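Local structure of phosphodiesterase (Trypanosoma brucei brucei, 5H2Q) at residues A15-T27 / L44-L56. The protein belongs to the cyclic nucleotide phosphodiesterase family, whose all-alpha fold of the HD superfamily here holds a zinc and a magnesium ion. Sequence-based numbering, arbitrary orientation. Where two conformers were deposited one is given.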
ATOM      1  N   ALA A  15     -13.510 -20.650  -3.319  1.00 20.44           N
ATOM      2  CA  ALA A  15     -12.597 -20.388  -4.428  1.00 20.32           C
ATOM      3  C   ALA A  15     -11.259 -19.809  -3.923  1.00 21.03           C
ATOM      4  O   ALA A  15     -10.239 -19.954  -4.590  1.00 20.87           O
ATOM      5  CB  ALA A  15     -13.247 -19.449  -5.440  1.00 21.55           C
ATOM      6  N   VAL A  16     -11.256 -19.187  -2.728  1.00 18.34           N
ATOM      7  CA  VAL A  16     -10.020 -18.611  -2.167  1.00 16.25           C
ATOM      8  C   VAL A  16      -9.364 -19.558  -1.176  1.00 19.29           C
ATOM      9  O   VAL A  16      -8.157 -19.752  -1.243  1.00 17.46           O
ATOM     10  CB  VAL A  16     -10.260 -17.221  -1.536  1.00 18.37           C
ATOM     11  CG1 VAL A  16      -9.015 -16.723  -0.804  1.00 17.08           C
ATOM     12  CG2 VAL A  16     -10.708 -16.210  -2.591  1.00 18.48           C
ATOM     13  N   LEU A  17     -10.172 -20.132  -0.251  1.00 18.55           N
ATOM     14  CA  LEU A  17      -9.765 -21.018   0.847  1.00 20.99           C
ATOM     15  C   LEU A  17      -8.919 -22.177   0.356  1.00 26.12           C
ATOM     16  O   LEU A  17      -7.952 -22.546   1.000  1.00 26.39           O
ATOM     17  CB  LEU A  17     -11.009 -21.598   1.576  1.00 22.30           C
ATOM     18  CG  LEU A  17     -11.503 -20.906   2.843  1.00 29.47           C
ATOM     19  CD1 LEU A  17     -12.950 -21.264   3.120  1.00 29.83           C
ATOM     20  CD2 LEU A  17     -10.653 -21.278   4.070  1.00 34.76           C
ATOM     21  N   ARG A  18      -9.305 -22.727  -0.794  1.00 24.13           N
ATOM     22  CA  ARG A  18      -8.694 -23.888  -1.422  1.00 25.24           C
ATOM     23  C   ARG A  18      -7.325 -23.623  -2.061  1.00 26.19           C
ATOM     24  O   ARG A  18      -6.700 -24.594  -2.487  1.00 26.52           O
ATOM     25  CB  ARG A  18      -9.691 -24.489  -2.438  1.00 26.36           C
ATOM     26  CG  ARG A  18     -10.384 -25.778  -1.947  1.00 43.79           C
ATOM     27  CD  ARG A  18     -11.213 -25.625  -0.680  1.00 62.12           C
ATOM     28  NE  ARG A  18     -12.042 -26.806  -0.416  1.00 75.92           N
ATOM     29  CZ  ARG A  18     -13.284 -26.972  -0.867  1.00 92.66           C
ATOM     30  NH1 ARG A  18     -13.857 -26.039  -1.620  1.00 79.55           N
ATOM     31  NH2 ARG A  18     -13.960 -28.075  -0.572  1.00 80.27           N
ATOM     32  N   ILE A  19      -6.810 -22.360  -2.065  1.00 17.18           N
ATOM     33  CA  ILE A  19      -5.511 -22.094  -2.706  1.00 15.44           C
ATOM     34  C   ILE A  19      -4.332 -22.103  -1.713  1.00 22.05           C
ATOM     35  O   ILE A  19      -4.328 -21.361  -0.732  1.00 22.89           O
ATOM     36  CB  ILE A  19      -5.571 -20.781  -3.541  1.00 16.76           C
ATOM     37  CG1 ILE A  19      -6.707 -20.820  -4.598  1.00 16.58           C
ATOM     38  CG2 ILE A  19      -4.197 -20.418  -4.167  1.00 16.40           C
ATOM     39  CD1 ILE A  19      -7.012 -19.473  -5.212  1.00 18.34           C
ATOM     40  N   GLU A  20      -3.298 -22.898  -2.009  1.00 18.43           N
ATOM     41  CA  GLU A  20      -2.123 -22.973  -1.140  1.00 18.17           C
ATOM     42  C   GLU A  20      -0.836 -22.733  -1.927  1.00 19.90           C
ATOM     43  O   GLU A  20      -0.851 -22.857  -3.159  1.00 19.60           O
ATOM     44  CB  GLU A  20      -2.103 -24.295  -0.347  1.00 19.93           C
ATOM     45  CG  GLU A  20      -3.020 -24.262   0.865  1.00 38.26           C
ATOM     46  CD  GLU A  20      -2.981 -25.494   1.749  1.00 60.68           C
ATOM     47  OE1 GLU A  20      -2.019 -25.626   2.540  1.00 60.37           O
ATOM     48  OE2 GLU A  20      -3.937 -26.299   1.690  1.00 51.27           O
ATOM     49  N   PHE A  21       0.276 -22.408  -1.225  1.00 15.24           N
ATOM     50  CA  PHE A  21       1.544 -22.074  -1.879  1.00 14.85           C
ATOM     51  C   PHE A  21       2.711 -22.861  -1.283  1.00 19.40           C
ATOM     52  O   PHE A  21       3.657 -22.247  -0.812  1.00 18.81           O
ATOM     53  CB  PHE A  21       1.822 -20.560  -1.786  1.00 15.98           C
ATOM     54  CG  PHE A  21       0.660 -19.712  -2.247  1.00 16.58           C
ATOM     55  CD1 PHE A  21       0.413 -19.518  -3.598  1.00 19.14           C
ATOM     56  CD2 PHE A  21      -0.176 -19.081  -1.323  1.00 17.33           C
ATOM     57  CE1 PHE A  21      -0.682 -18.755  -4.023  1.00 19.56           C
ATOM     58  CE2 PHE A  21      -1.281 -18.337  -1.753  1.00 18.46           C
ATOM     59  CZ  PHE A  21      -1.529 -18.189  -3.098  1.00 16.74           C
ATOM     60  N   PRO A  22       2.687 -24.205  -1.305  1.00 18.35           N
ATOM     61  CA  PRO A  22       3.814 -24.962  -0.707  1.00 18.30           C
ATOM     62  C   PRO A  22       5.163 -24.789  -1.399  1.00 22.63           C
ATOM     63  O   PRO A  22       6.189 -24.895  -0.731  1.00 23.06           O
ATOM     64  CB  PRO A  22       3.330 -26.411  -0.747  1.00 19.24           C
ATOM     65  CG  PRO A  22       2.288 -26.435  -1.805  1.00 23.22           C
ATOM     66  CD  PRO A  22       1.637 -25.111  -1.821  1.00 18.98           C
ATOM     67  N   ASN A  23       5.181 -24.467  -2.709  1.00 17.35           N
ATOM     68  CA  ASN A  23       6.449 -24.331  -3.448  1.00 15.73           C
ATOM     69  C   ASN A  23       6.834 -22.913  -3.847  1.00 20.97           C
ATOM     70  O   ASN A  23       7.844 -22.719  -4.527  1.00 21.23           O
ATOM     71  CB  ASN A  23       6.417 -25.237  -4.693  1.00 17.06           C
ATOM     72  CG  ASN A  23       6.487 -26.709  -4.369  1.00 29.23           C
ATOM     73  OD1 ASN A  23       6.065 -27.173  -3.293  1.00 22.51           O
ATOM     74  ND2 ASN A  23       6.980 -27.479  -5.327  1.00 19.73           N
ATOM     75  N   VAL A  24       6.038 -21.914  -3.415  1.00 17.01           N
ATOM     76  CA  VAL A  24       6.274 -20.515  -3.730  1.00 16.75           C
ATOM     77  C   VAL A  24       6.168 -19.772  -2.403  1.00 20.50           C
ATOM     78  O   VAL A  24       5.080 -19.677  -1.822  1.00 20.87           O
ATOM     79  CB  VAL A  24       5.265 -19.955  -4.781  1.00 20.34           C
ATOM     80  CG1 VAL A  24       5.605 -18.509  -5.138  1.00 20.31           C
ATOM     81  CG2 VAL A  24       5.226 -20.826  -6.052  1.00 19.31           C
ATOM     82  N   ASP A  25       7.297 -19.266  -1.925  1.00 17.11           N
ATOM     83  CA  ASP A  25       7.338 -18.575  -0.654  1.00 15.93           C
ATOM     84  C   ASP A  25       6.790 -17.142  -0.747  1.00 17.46           C
ATOM     85  O   ASP A  25       7.478 -16.244  -1.238  1.00 17.54           O
ATOM     86  CB  ASP A  25       8.753 -18.621  -0.094  1.00 18.28           C
ATOM     87  CG  ASP A  25       8.934 -17.975   1.255  1.00 21.27           C
ATOM     88  OD1 ASP A  25       7.917 -17.592   1.873  1.00 17.88           O
ATOM     89  OD2 ASP A  25      10.094 -17.876   1.705  1.00 26.85           O
ATOM     90  N   VAL A  26       5.597 -16.922  -0.169  1.00 15.26           N
ATOM     91  CA  VAL A  26       4.947 -15.593  -0.200  1.00 14.91           C
ATOM     92  C   VAL A  26       5.611 -14.591   0.766  1.00 16.11           C
ATOM     93  O   VAL A  26       5.244 -13.419   0.764  1.00 15.59           O
ATOM     94  CB  VAL A  26       3.416 -15.665   0.006  1.00 18.05           C
ATOM     95  CG1 VAL A  26       2.759 -16.490  -1.106  1.00 17.98           C
ATOM     96  CG2 VAL A  26       3.051 -16.192   1.398  1.00 18.01           C
ATOM     97  N   THR A  27       6.556 -15.049   1.594  1.00 14.31           N
ATOM     98  CA  THR A  27       7.234 -14.162   2.554  1.00 13.74           C
ATOM     99  C   THR A  27       8.570 -13.602   2.023  1.00 18.83           C
ATOM    100  O   THR A  27       9.213 -12.827   2.718  1.00 18.84           O
ATOM    101  CB  THR A  27       7.491 -14.886   3.897  1.00 16.16           C
ATOM    102  OG1 THR A  27       8.554 -15.825   3.736  1.00 20.36           O
ATOM    103  CG2 THR A  27       6.243 -15.547   4.495  1.00 15.72           C
ATOM    104  N   LEU A  44      -7.579 -12.965  -9.236  1.00 15.81           N
ATOM    105  CA  LEU A  44      -8.135 -12.262  -8.064  1.00 16.58           C
ATOM    106  C   LEU A  44      -8.295 -13.219  -6.864  1.00 19.45           C
ATOM    107  O   LEU A  44      -8.145 -12.802  -5.725  1.00 17.44           O
ATOM    108  CB  LEU A  44      -9.469 -11.568  -8.397  1.00 16.30           C
ATOM    109  CG  LEU A  44      -9.411 -10.350  -9.311  1.00 19.17           C
ATOM    110  CD1 LEU A  44     -10.841  -9.937  -9.736  1.00 20.58           C
ATOM    111  CD2 LEU A  44      -8.678  -9.157  -8.634  1.00 17.47           C
ATOM    112  N   ASP A  45      -8.572 -14.512  -7.121  1.00 15.95           N
ATOM    113  CA  ASP A  45      -8.664 -15.515  -6.057  1.00 15.25           C
ATOM    114  C   ASP A  45      -7.255 -15.792  -5.474  1.00 16.42           C
ATOM    115  O   ASP A  45      -7.114 -15.841  -4.261  1.00 15.06           O
ATOM    116  CB  ASP A  45      -9.284 -16.815  -6.591  1.00 17.34           C
ATOM    117  CG  ASP A  45     -10.770 -16.722  -6.872  1.00 24.04           C
ATOM    118  OD1 ASP A  45     -11.430 -15.819  -6.307  1.00 24.23           O
ATOM    119  OD2 ASP A  45     -11.290 -17.600  -7.590  1.00 23.95           O
ATOM    120  N   VAL A  46      -6.224 -15.941  -6.342  1.00 14.01           N
ATOM    121  CA  VAL A  46      -4.822 -16.160  -5.934  1.00 13.23           C
ATOM    122  C   VAL A  46      -4.327 -14.939  -5.121  1.00 14.70           C
ATOM    123  O   VAL A  46      -3.701 -15.147  -4.086  1.00 13.38           O
ATOM    124  CB  VAL A  46      -3.933 -16.477  -7.157  1.00 18.11           C
ATOM    125  CG1 VAL A  46      -2.441 -16.267  -6.873  1.00 18.94           C
ATOM    126  CG2 VAL A  46      -4.206 -17.903  -7.659  1.00 18.14           C
ATOM    127  N   ALA A  47      -4.632 -13.680  -5.583  1.00 13.72           N
ATOM    128  CA  ALA A  47      -4.285 -12.433  -4.880  1.00 13.05           C
ATOM    129  C   ALA A  47      -4.878 -12.455  -3.466  1.00 14.63           C
ATOM    130  O   ALA A  47      -4.135 -12.239  -2.511  1.00 13.01           O
ATOM    131  CB  ALA A  47      -4.760 -11.211  -5.655  1.00 14.97           C
ATOM    132  N   ALA A  48      -6.185 -12.789  -3.332  1.00 12.81           N
ATOM    133  CA  ALA A  48      -6.839 -12.887  -2.019  1.00 12.77           C
ATOM    134  C   ALA A  48      -6.205 -14.014  -1.180  1.00 15.93           C
ATOM    135  O   ALA A  48      -5.955 -13.817   0.010  1.00 14.26           O
ATOM    136  CB  ALA A  48      -8.342 -13.107  -2.183  1.00 14.39           C
ATOM    137  N   ALA A  49      -5.923 -15.186  -1.793  1.00 13.31           N
ATOM    138  CA  ALA A  49      -5.275 -16.282  -1.045  1.00 12.11           C
ATOM    139  C   ALA A  49      -3.850 -15.899  -0.570  1.00 14.44           C
ATOM    140  O   ALA A  49      -3.428 -16.354   0.494  1.00 12.81           O
ATOM    141  CB  ALA A  49      -5.225 -17.550  -1.888  1.00 12.80           C
ATOM    142  N   ILE A  50      -3.118 -15.052  -1.339  1.00 11.90           N
ATOM    143  CA  ILE A  50      -1.778 -14.636  -0.908  1.00 11.76           C
ATOM    144  C   ILE A  50      -1.895 -13.867   0.384  1.00 14.70           C
ATOM    145  O   ILE A  50      -1.206 -14.192   1.327  1.00 13.10           O
ATOM    146  CB  ILE A  50      -1.012 -13.831  -1.999  1.00 13.06           C
ATOM    147  CG1 ILE A  50      -0.550 -14.769  -3.109  1.00 12.83           C
ATOM    148  CG2 ILE A  50       0.238 -13.092  -1.403  1.00 11.98           C
ATOM    149  CD1 ILE A  50      -0.310 -14.065  -4.419  1.00 13.58           C
ATOM    150  N   ALA A  51      -2.806 -12.869   0.441  1.00 12.22           N
ATOM    151  CA  ALA A  51      -2.979 -12.091   1.655  1.00 12.55           C
ATOM    152  C   ALA A  51      -3.488 -12.983   2.810  1.00 15.46           C
ATOM    153  O   ALA A  51      -2.986 -12.908   3.921  1.00 12.87           O
ATOM    154  CB  ALA A  51      -3.953 -10.959   1.391  1.00 13.30           C
ATOM    155  N   TYR A  52      -4.423 -13.888   2.507  1.00 12.58           N
ATOM    156  CA  TYR A  52      -5.010 -14.784   3.513  1.00 12.06           C
ATOM    157  C   TYR A  52      -3.957 -15.714   4.118  1.00 14.93           C
ATOM    158  O   TYR A  52      -3.814 -15.741   5.333  1.00 13.18           O
ATOM    159  CB  TYR A  52      -6.153 -15.583   2.861  1.00 12.73           C
ATOM    160  CG  TYR A  52      -6.889 -16.532   3.784  1.00 13.11           C
ATOM    161  CD1 TYR A  52      -7.650 -16.049   4.847  1.00 14.06           C
ATOM    162  CD2 TYR A  52      -6.942 -17.896   3.510  1.00 15.46           C
ATOM    163  CE1 TYR A  52      -8.353 -16.912   5.683  1.00 15.74           C
ATOM    164  CE2 TYR A  52      -7.638 -18.772   4.343  1.00 16.46           C
ATOM    165  CZ  TYR A  52      -8.357 -18.271   5.416  1.00 20.11           C
ATOM    166  OH  TYR A  52      -9.038 -19.128   6.242  1.00 22.65           O
ATOM    167  N   ARG A  53      -3.203 -16.437   3.270  1.00 12.87           N
ATOM    168  CA  ARG A  53      -2.176 -17.359   3.737  1.00 12.88           C
ATOM    169  C   ARG A  53      -0.996 -16.658   4.369  1.00 16.32           C
ATOM    170  O   ARG A  53      -0.433 -17.176   5.335  1.00 16.40           O
ATOM    171  CB  ARG A  53      -1.750 -18.316   2.615  1.00 12.82           C
ATOM    172  CG  ARG A  53      -2.860 -19.226   2.122  1.00 18.13           C
ATOM    173  CD  ARG A  53      -3.433 -20.066   3.254  1.00 19.23           C
ATOM    174  NE  ARG A  53      -4.608 -20.839   2.850  1.00 27.88           N
ATOM    175  CZ  ARG A  53      -5.261 -21.679   3.649  1.00 48.01           C
ATOM    176  NH1 ARG A  53      -6.309 -22.356   3.197  1.00 38.13           N
ATOM    177  NH2 ARG A  53      -4.868 -21.855   4.905  1.00 32.20           N
ATOM    178  N   LEU A  54      -0.625 -15.476   3.862  1.00 12.69           N
ATOM    179  CA  LEU A  54       0.470 -14.721   4.481  1.00 13.08           C
ATOM    180  C   LEU A  54       0.109 -14.371   5.929  1.00 16.77           C
ATOM    181  O   LEU A  54       0.886 -14.626   6.848  1.00 14.94           O
ATOM    182  CB  LEU A  54       0.730 -13.436   3.694  1.00 13.65           C
ATOM    183  CG  LEU A  54       1.848 -12.536   4.204  1.00 18.44           C
ATOM    184  CD1 LEU A  54       3.244 -13.202   4.000  1.00 18.98           C
ATOM    185  CD2 LEU A  54       1.790 -11.198   3.524  1.00 16.19           C
ATOM    186  N   LEU A  55      -1.095 -13.827   6.121  1.00 13.12           N
ATOM    187  CA  LEU A  55      -1.544 -13.408   7.444  0.50 12.65           C
ATOM    188  C   LEU A  55      -1.823 -14.602   8.371  1.00 16.20           C
ATOM    189  O   LEU A  55      -1.345 -14.610   9.498  1.00 14.95           O
ATOM    190  CB  LEU A  55      -2.728 -12.447   7.323  0.50 13.03           C
ATOM    191  CG  LEU A  55      -2.401 -10.958   7.036  0.50 18.16           C
ATOM    192  CD1 LEU A  55      -1.352 -10.770   5.929  0.50 18.04           C
ATOM    193  CD2 LEU A  55      -3.657 -10.176   6.701  0.50 20.63           C
ATOM    194  N   LEU A  56      -2.530 -15.636   7.901  1.00 14.34           N
ATOM    195  CA  LEU A  56      -2.758 -16.789   8.808  1.00 15.63           C
ATOM    196  C   LEU A  56      -1.422 -17.464   9.159  1.00 19.27           C
ATOM    197  O   LEU A  56      -1.233 -17.917  10.292  1.00 19.67           O
ATOM    198  CB  LEU A  56      -3.682 -17.840   8.157  1.00 16.71           C
ATOM    199  CG  LEU A  56      -5.171 -17.633   8.215  1.00 22.83           C
ATOM    200  CD1 LEU A  56      -5.883 -18.909   7.770  1.00 23.40           C
ATOM    201  CD2 LEU A  56      -5.664 -17.216   9.613  1.00 22.30           C
TER
HETATM  202  O   HOH W   1     -10.087 -20.045  -7.387  1.00 22.53           O
HETATM  203  O   HOH W   2      -5.939 -19.761   0.565  1.00 21.64           O
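R53 reaches the carbonyl of L17 with CG anti to its own carbonyl carbon (chi1 -63°) and one bend at chi2 (-58°), after which the chain runs extended. NH1 then donates to L17 O at 2.7 Å, with the oxygen almost exactly in the guanidinium plane and the donor in the carbonyl plane, though the bond itself is bent (146°). Y52 CE2 lies over the centre of one guanidinium face and E20 CG over the rim of the opposite one, so the flat group is held between them. NE gives its hydrogen to a water that lies within bonding reach of V16 O and I19 O, and so bridges R53 toward these carbonyls at the end of helix 10-17. Beyond R53, L17 CD2 lies 3.5 Å from Y52 OH. The arrangement belongs to the helical phosphodiesterase fold: the N-terminal chain leaves helix 10-17 and runs as an irregular loop across helix 43-58, where A49, with A48 beside it, presents only methyl side chains to V16 and I19. V16, with CG1 anti to its N, sets that methyl 3.6 Å from A49 N, while CG2 leans on A48 CB; L72 of helix 68-80 adds to this cluster. I19 packs its CB 3.6 Å from A49 CB and extends CD1 over the backbone of D45. The F21 ring turns its edge to the carbonyls of V46 and A49, and its CZ comes 3.6 Å from I50 CG1. D45 OD2 shares a water with A15 O while its OD1 forms a salt bridge with R79. At the other end V26 CG2 meets L54 CD1 at 4.0 Å, beside an Asx turn closed by T27 N to D25 OD1; T27 OG1 donates to the same oxygen.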